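Local coordinates for mitotic checkpoint control protein kinase BUB1 (Drosophila melanogaster, PDB 6JKK), which is a mitotic checkpoint protein, present here as its kinase domain, that probably phosphorylates CENP-E as a switch from lateral association to end-on capture of spindle microtubules, at residues 186-191 with 202-207; 139-143 with 255-259. All coordinates share one frame; numbering follows the deposited sequence.

Both contacts lie within the protein kinase domain. Interaction 1 pairs two short antiparallel strands near the centre of the chain. It is partly buried, and one end reaches Lys85, a predicted ATP-binding residue. Interaction 2 is buried and joins helix 139-150 to helix 246-261, away from the annotated sites. Backbone hydrogen bonds hold interaction 1, with apolar side chains on both sheet faces. Interaction 2 has no hydrogen bond between its segments and rests on methyl groups and one sulfur. The two contacts meet where Phe188 O probably accepts a bond from Leu139 N, while Leu190 packs on Val142. Helix 156-175 touches side chains of both.

Interaction 1: residues 186-191 with 202-207; sequences DNFLLM and SLQLID
Phe188 and Leu205 form a non-hydrogen-bonded pair between two antiparallel strands, with both side chains on one sheet face. Leu205 CD1 makes a CH-pi contact over one face of the Phe188 ring, 4.0 Å from its centroid, shifted toward the rim. On the same sheet face, Leu190 CD1 meets Leu203 CD1 at 3.6 Å.

Leu189 and Gln204 point to the other face. Leu189 lies across Ile206 at about a right angle, with Leu189 CD1 3.6 Å from Ile206 CG2. Met191, just past the strand, packs against Gln204. A bend at chi2 (-55°) sets the Met191 sulfur beside Gln204 CB, and a second bend at chi3 (-72°) turns CE toward the Gln204 amide. The extended Gln204 chain ends with NE2 bonded to Pro112 O.

In the backbone, Leu189 and Gln204 bond in both directions, Ile206 N bonds to Asn187 O, and Met191 N gives a nearly straight bond to Ser202 O (2.7 Å).

At the far end, Asn187 OD1 lies 3.1 Å from Asp207 OD1, two acceptors and so no hydrogen bond. The side chains cross at about a right angle, with amide and carboxylate planes 75° apart. Asn187 ND2 bonds to Asp182 O, and Asp207 OD2 forms a salt bridge with Lys85. This is the hairpin between the catalytic loop and DFG motif of protein kinases, where the equivalent Asn and Asp bind magnesium in relatives.

Interaction 2: residues 139-143 with 255-259; sequences LIGVC and VMHVL
Leu139 and Cys143 meet Val255, Val258 and Leu259 with no flat side chain between them, so no ring face or edge is part of this contact. The one ring in the two segments, His257, is turned to another side of its helix. There it packs edge-to-face with Phe261, and its ND1 bonds to Arg263 O.

The contact itself is made by branched side chains and one sulfur. Leu139 CD1 reaches two residues one helical turn apart. It is 4.1 Å from Val255 CG1 and 4.1 Å from Leu259 CD1. The Leu139 side chain crosses both at about a right angle. Leu259 divides its two methyls between neighbours: CD1 goes to Leu139, and CD2 lies 3.8 Å from Cys143 SG. The sulfur is placed there by chi1 of -154°, which sets it roughly opposite the backbone N. Cys143 SG also comes within 3.8 Å of Val258 O. Ile140 CD1 adds a looser touch on Val258 CG1 at 4.4 Å.

The local helix axes run nearly parallel, at 16°, and come no closer than 10.9 Å. The side chains therefore bridge the gap, and no hydrogen bond joins the segments. Met166 of helix 156-175 touches both Leu139 and Val255, and Val159 touches Leu259. Tyr264 touches both Ile140 and Val258. The arrangement belongs to the helical C-lobe of the protein kinase fold. Here helices D and F, residues 139-150 and 246-261, pack against each other and against helix E, residues 156-175.

Interaction 1: residues 186-191 with 202-207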
ATOM      1  N   ASP A 186      -2.389  -5.446  -4.178  1.00 14.69           N
ATOM      2  CA  ASP A 186      -2.094  -4.593  -5.333  1.00 18.28           C
ATOM      3  C   ASP A 186      -1.260  -3.363  -4.983  1.00 19.77           C
ATOM      4  O   ASP A 186      -0.583  -2.791  -5.848  1.00 18.78           O
ATOM      5  CB  ASP A 186      -3.404  -4.094  -5.955  1.00 24.54           C
ATOM      6  CG  ASP A 186      -4.421  -5.193  -6.148  1.00 30.75           C
ATOM      7  OD1 ASP A 186      -4.933  -5.726  -5.138  1.00 28.06           O
ATOM      8  OD2 ASP A 186      -4.724  -5.506  -7.319  1.00 31.89           O
ATOM      9  N   ASN A 187      -1.324  -2.930  -3.727  1.00 14.35           N
ATOM     10  CA  ASN A 187      -0.685  -1.670  -3.351  1.00 16.82           C
ATOM     11  C   ASN A 187       0.683  -1.793  -2.689  1.00 15.73           C
ATOM     12  O   ASN A 187       1.227  -0.803  -2.192  1.00 13.80           O
ATOM     13  CB  ASN A 187      -1.640  -0.804  -2.527  1.00 19.45           C
ATOM     14  CG  ASN A 187      -2.734  -0.184  -3.381  1.00 28.16           C
ATOM     15  OD1 ASN A 187      -2.566  -0.009  -4.593  1.00 26.59           O
ATOM     16  ND2 ASN A 187      -3.859   0.149  -2.758  1.00 24.61           N
ATOM     17  N   PHE A 188       1.228  -3.013  -2.675  1.00 11.84           N
ATOM     18  CA  PHE A 188       2.650  -3.214  -2.413  1.00 12.72           C
ATOM     19  C   PHE A 188       3.328  -3.675  -3.693  1.00 17.90           C
ATOM     20  O   PHE A 188       2.939  -4.690  -4.282  1.00 18.28           O
ATOM     21  CB  PHE A 188       2.887  -4.257  -1.310  1.00 12.99           C
ATOM     22  CG  PHE A 188       2.592  -3.752   0.074  1.00 11.38           C
ATOM     23  CD1 PHE A 188       1.401  -4.088   0.707  1.00  9.45           C
ATOM     24  CD2 PHE A 188       3.505  -2.936   0.743  1.00 15.16           C
ATOM     25  CE1 PHE A 188       1.115  -3.623   1.985  1.00 12.05           C
ATOM     26  CE2 PHE A 188       3.227  -2.463   2.028  1.00 13.96           C
ATOM     27  CZ  PHE A 188       2.027  -2.810   2.646  1.00 13.45           C
ATOM     28  N   LEU A 189       4.332  -2.919  -4.129  1.00 13.93           N
ATOM     29  CA  LEU A 189       5.145  -3.329  -5.266  1.00 12.19           C
ATOM     30  C   LEU A 189       6.414  -3.968  -4.738  1.00 16.12           C
ATOM     31  O   LEU A 189       6.950  -3.533  -3.716  1.00 18.20           O
ATOM     32  CB  LEU A 189       5.506  -2.124  -6.140  1.00 16.58           C
ATOM     33  CG  LEU A 189       4.379  -1.309  -6.780  1.00 18.58           C
ATOM     34  CD1 LEU A 189       4.950  -0.149  -7.592  1.00 21.16           C
ATOM     35  CD2 LEU A 189       3.487  -2.188  -7.656  1.00 19.18           C
ATOM     36  N   LEU A 190       6.896  -4.997  -5.426  1.00 13.87           N
ATOM     37  CA  LEU A 190       8.216  -5.547  -5.123  1.00 15.78           C
ATOM     38  C   LEU A 190       9.212  -4.835  -6.016  1.00 15.26           C
ATOM     39  O   LEU A 190       9.165  -4.974  -7.243  1.00 16.69           O
ATOM     40  CB  LEU A 190       8.257  -7.056  -5.379  1.00 20.34           C
ATOM     41  CG  LEU A 190       9.570  -7.786  -5.079  1.00 20.31           C
ATOM     42  CD1 LEU A 190       9.898  -7.693  -3.612  1.00 17.19           C
ATOM     43  CD2 LEU A 190       9.481  -9.238  -5.486  1.00 18.05           C
ATOM     44  N   MET A 191      10.111  -4.073  -5.405  1.00 17.69           N
ATOM     45  CA  MET A 191      10.995  -3.183  -6.151  1.00 18.60           C
ATOM     46  C   MET A 191      12.305  -3.865  -6.506  1.00 23.15           C
ATOM     47  O   MET A 191      12.960  -3.506  -7.490  1.00 22.87           O
ATOM     48  CB  MET A 191      11.277  -1.922  -5.337  1.00 18.51           C
ATOM     49  CG  MET A 191      10.023  -1.177  -4.931  1.00 16.60           C
ATOM     50  SD  MET A 191       9.002  -0.788  -6.366  1.00 19.95           S
ATOM     51  CE  MET A 191       9.989   0.493  -7.138  1.00 21.34           C
ATOM     52  N   SER A 202      12.345  -4.381   0.411  1.00 20.75           N
ATOM     53  CA  SER A 202      12.269  -4.599  -1.026  1.00 18.31           C
ATOM     54  C   SER A 202      10.884  -4.247  -1.542  1.00 17.24           C
ATOM     55  O   SER A 202      10.645  -4.262  -2.753  1.00 15.27           O
ATOM     56  CB  SER A 202      12.607  -6.047  -1.371  1.00 20.48           C
ATOM     57  OG  SER A 202      13.924  -6.371  -0.966  1.00 25.85           O
ATOM     58  N   LEU A 203       9.982  -3.923  -0.616  1.00 17.07           N
ATOM     59  CA  LEU A 203       8.610  -3.540  -0.949  1.00 13.50           C
ATOM     60  C   LEU A 203       8.391  -2.028  -0.947  1.00 17.72           C
ATOM     61  O   LEU A 203       9.101  -1.286  -0.268  1.00 17.99           O
ATOM     62  CB  LEU A 203       7.642  -4.162   0.056  1.00 19.17           C
ATOM     63  CG  LEU A 203       6.844  -5.425  -0.257  1.00 24.33           C
ATOM     64  CD1 LEU A 203       7.444  -6.261  -1.379  1.00 15.94           C
ATOM     65  CD2 LEU A 203       6.681  -6.244   1.013  1.00 14.82           C
ATOM     66  N   GLN A 204       7.384  -1.581  -1.691  1.00 15.25           N
ATOM     67  CA  GLN A 204       6.996  -0.168  -1.694  1.00 12.48           C
ATOM     68  C   GLN A 204       5.477  -0.054  -1.681  1.00 14.77           C
ATOM     69  O   GLN A 204       4.791  -0.695  -2.481  1.00 17.67           O
ATOM     70  CB  GLN A 204       7.565   0.542  -2.923  1.00 16.72           C
ATOM     71  CG  GLN A 204       7.268   2.043  -2.987  1.00 15.70           C
ATOM     72  CD  GLN A 204       7.877   2.700  -4.211  1.00 20.17           C
ATOM     73  OE1 GLN A 204       7.221   2.846  -5.244  1.00 20.97           O
ATOM     74  NE2 GLN A 204       9.139   3.097  -4.103  1.00 15.29           N
ATOM     75  N   LEU A 205       4.959   0.758  -0.764  1.00 12.67           N
ATOM     76  CA  LEU A 205       3.524   1.025  -0.679  1.00 11.96           C
ATOM     77  C   LEU A 205       3.164   2.148  -1.650  1.00 11.16           C
ATOM     78  O   LEU A 205       3.832   3.186  -1.677  1.00 12.35           O
ATOM     79  CB  LEU A 205       3.160   1.439   0.749  1.00 11.86           C
ATOM     80  CG  LEU A 205       1.687   1.712   1.055  1.00 15.45           C
ATOM     81  CD1 LEU A 205       0.875   0.445   0.883  1.00 12.61           C
ATOM     82  CD2 LEU A 205       1.528   2.263   2.470  1.00 10.93           C
ATOM     83  N   ILE A 206       2.113   1.939  -2.444  1.00 14.43           N
ATOM     84  CA  ILE A 206       1.719   2.895  -3.482  1.00 13.13           C
ATOM     85  C   ILE A 206       0.231   3.236  -3.403  1.00 13.52           C
ATOM     86  O   ILE A 206      -0.527   2.596  -2.661  1.00 15.51           O
ATOM     87  CB  ILE A 206       1.995   2.319  -4.887  1.00 16.54           C
ATOM     88  CG1 ILE A 206       1.058   1.136  -5.165  1.00 12.52           C
ATOM     89  CG2 ILE A 206       3.458   1.879  -5.022  1.00 14.43           C
ATOM     90  CD1 ILE A 206       1.078   0.599  -6.614  1.00 14.68           C
ATOM     91  N   ASP A 207      -0.177   4.235  -4.189  1.00 12.65           N
ATOM     92  CA  ASP A 207      -1.586   4.574  -4.385  1.00 15.74           C
ATOM     93  C   ASP A 207      -2.240   5.170  -3.141  1.00 15.66           C
ATOM     94  O   ASP A 207      -3.084   4.541  -2.502  1.00 18.34           O
ATOM     95  CB  ASP A 207      -2.383   3.368  -4.909  1.00 18.62           C
ATOM     96  CG  ASP A 207      -2.304   3.224  -6.423  1.00 34.60           C
ATOM     97  OD1 ASP A 207      -2.435   2.080  -6.920  1.00 33.11           O
ATOM     98  OD2 ASP A 207      -2.123   4.248  -7.118  1.00 31.55           O
TER

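Interaction 2: residues 139-143 with 255-259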
ATOM      1  N   LEU A 139       2.494  -7.232  -5.356  1.00 14.61           N
ATOM      2  CA  LEU A 139       2.452  -8.511  -4.645  1.00 19.01           C
ATOM      3  C   LEU A 139       1.461  -9.497  -5.255  1.00 23.26           C
ATOM      4  O   LEU A 139       1.677 -10.711  -5.193  1.00 25.82           O
ATOM      5  CB  LEU A 139       2.162  -8.309  -3.155  1.00 20.66           C
ATOM      6  CG  LEU A 139       3.399  -8.069  -2.305  1.00 19.73           C
ATOM      7  CD1 LEU A 139       3.046  -8.036  -0.831  1.00 25.88           C
ATOM      8  CD2 LEU A 139       4.450  -9.138  -2.576  1.00 18.82           C
ATOM      9  N   ILE A 140       0.379  -8.978  -5.835  1.00 22.25           N
ATOM     10  CA  ILE A 140      -0.586  -9.805  -6.559  1.00 20.94           C
ATOM     11  C   ILE A 140       0.096 -10.511  -7.727  1.00 22.41           C
ATOM     12  O   ILE A 140       0.019 -11.739  -7.866  1.00 24.77           O
ATOM     13  CB  ILE A 140      -1.766  -8.957  -7.095  1.00 28.15           C
ATOM     14  CG1 ILE A 140      -2.811  -8.744  -6.008  1.00 30.21           C
ATOM     15  CG2 ILE A 140      -2.430  -9.635  -8.303  1.00 44.44           C
ATOM     16  CD1 ILE A 140      -3.545 -10.028  -5.617  1.00 31.46           C
ATOM     17  N   GLY A 141       0.770  -9.730  -8.565  1.00 16.46           N
ATOM     18  CA  GLY A 141       1.436 -10.271  -9.736  1.00 19.90           C
ATOM     19  C   GLY A 141       2.519 -11.272  -9.374  1.00 18.10           C
ATOM     20  O   GLY A 141       2.667 -12.303 -10.029  1.00 19.56           O
ATOM     21  N   VAL A 142       3.275 -10.957  -8.325  1.00 13.41           N
ATOM     22  CA  VAL A 142       4.312 -11.850  -7.811  1.00 12.73           C
ATOM     23  C   VAL A 142       3.706 -13.130  -7.247  1.00 16.27           C
ATOM     24  O   VAL A 142       4.153 -14.236  -7.561  1.00 17.86           O
ATOM     25  CB  VAL A 142       5.141 -11.146  -6.712  1.00 21.69           C
ATOM     26  CG1 VAL A 142       6.057 -12.140  -6.007  1.00 16.29           C
ATOM     27  CG2 VAL A 142       5.951 -10.008  -7.307  1.00 21.48           C
ATOM     28  N   CYS A 143       2.689 -12.976  -6.406  1.00 13.94           N
ATOM     29  CA  CYS A 143       2.003 -14.118  -5.795  1.00 16.49           C
ATOM     30  C   CYS A 143       1.463 -15.088  -6.846  1.00 19.09           C
ATOM     31  O   CYS A 143       1.555 -16.320  -6.715  1.00 19.07           O
ATOM     32  CB  CYS A 143       0.841 -13.588  -4.958  1.00 22.42           C
ATOM     33  SG  CYS A 143       0.316 -14.621  -3.594  1.00 32.43           S
ATOM     34  N   VAL A 255      -3.741  -8.918   3.170  1.00 15.03           N
ATOM     35  CA  VAL A 255      -2.599  -9.170   2.287  1.00 17.79           C
ATOM     36  C   VAL A 255      -1.824 -10.419   2.722  1.00 16.57           C
ATOM     37  O   VAL A 255      -1.446 -11.248   1.890  1.00 17.02           O
ATOM     38  CB  VAL A 255      -1.635  -7.970   2.227  1.00 17.18           C
ATOM     39  CG1 VAL A 255      -0.461  -8.289   1.312  1.00 16.04           C
ATOM     40  CG2 VAL A 255      -2.355  -6.735   1.719  1.00 12.78           C
ATOM     41  N   MET A 256      -1.581 -10.547   4.022  1.00 16.21           N
ATOM     42  CA  MET A 256      -0.905 -11.733   4.546  1.00 13.28           C
ATOM     43  C   MET A 256      -1.700 -12.981   4.182  1.00 16.34           C
ATOM     44  O   MET A 256      -1.125 -14.011   3.838  1.00 15.97           O
ATOM     45  CB  MET A 256      -0.740 -11.650   6.066  1.00 13.88           C
ATOM     46  CG  MET A 256       0.084 -10.473   6.564  1.00 19.56           C
ATOM     47  SD  MET A 256       0.150 -10.544   8.364  1.00 19.55           S
ATOM     48  CE  MET A 256       1.080  -9.040   8.711  1.00 19.26           C
ATOM     49  N   HIS A 257      -3.026 -12.876   4.243  1.00 15.34           N
ATOM     50  CA  HIS A 257      -3.914 -13.997   3.931  1.00 17.39           C
ATOM     51  C   HIS A 257      -3.802 -14.445   2.472  1.00 18.71           C
ATOM     52  O   HIS A 257      -3.791 -15.647   2.180  1.00 19.88           O
ATOM     53  CB  HIS A 257      -5.365 -13.619   4.261  1.00 19.07           C
ATOM     54  CG  HIS A 257      -6.328 -14.762   4.192  1.00 19.20           C
ATOM     55  ND1 HIS A 257      -6.827 -15.246   3.002  1.00 19.14           N
ATOM     56  CD2 HIS A 257      -6.900 -15.507   5.169  1.00 22.18           C
ATOM     57  CE1 HIS A 257      -7.654 -16.248   3.246  1.00 24.18           C
ATOM     58  NE2 HIS A 257      -7.716 -16.427   4.555  1.00 25.47           N
ATOM     59  N   VAL A 258      -3.736 -13.482   1.556  1.00 15.98           N
ATOM     60  CA  VAL A 258      -3.614 -13.802   0.130  1.00 20.63           C
ATOM     61  C   VAL A 258      -2.278 -14.484  -0.156  1.00 17.12           C
ATOM     62  O   VAL A 258      -2.210 -15.433  -0.944  1.00 17.89           O
ATOM     63  CB  VAL A 258      -3.771 -12.539  -0.752  1.00 27.49           C
ATOM     64  CG1 VAL A 258      -3.571 -12.878  -2.218  1.00 32.88           C
ATOM     65  CG2 VAL A 258      -5.141 -11.940  -0.561  1.00 29.67           C
ATOM     66  N   LEU A 259      -1.218 -14.005   0.497  1.00 14.25           N
ATOM     67  CA  LEU A 259       0.117 -14.553   0.301  1.00 18.16           C
ATOM     68  C   LEU A 259       0.194 -15.985   0.822  1.00 17.03           C
ATOM     69  O   LEU A 259       0.712 -16.876   0.147  1.00 17.46           O
ATOM     70  CB  LEU A 259       1.162 -13.680   1.010  1.00 15.04           C
ATOM     71  CG  LEU A 259       1.281 -12.225   0.548  1.00 16.38           C
ATOM     72  CD1 LEU A 259       2.375 -11.497   1.315  1.00 17.20           C
ATOM     73  CD2 LEU A 259       1.562 -12.173  -0.931  1.00 14.38           C
TER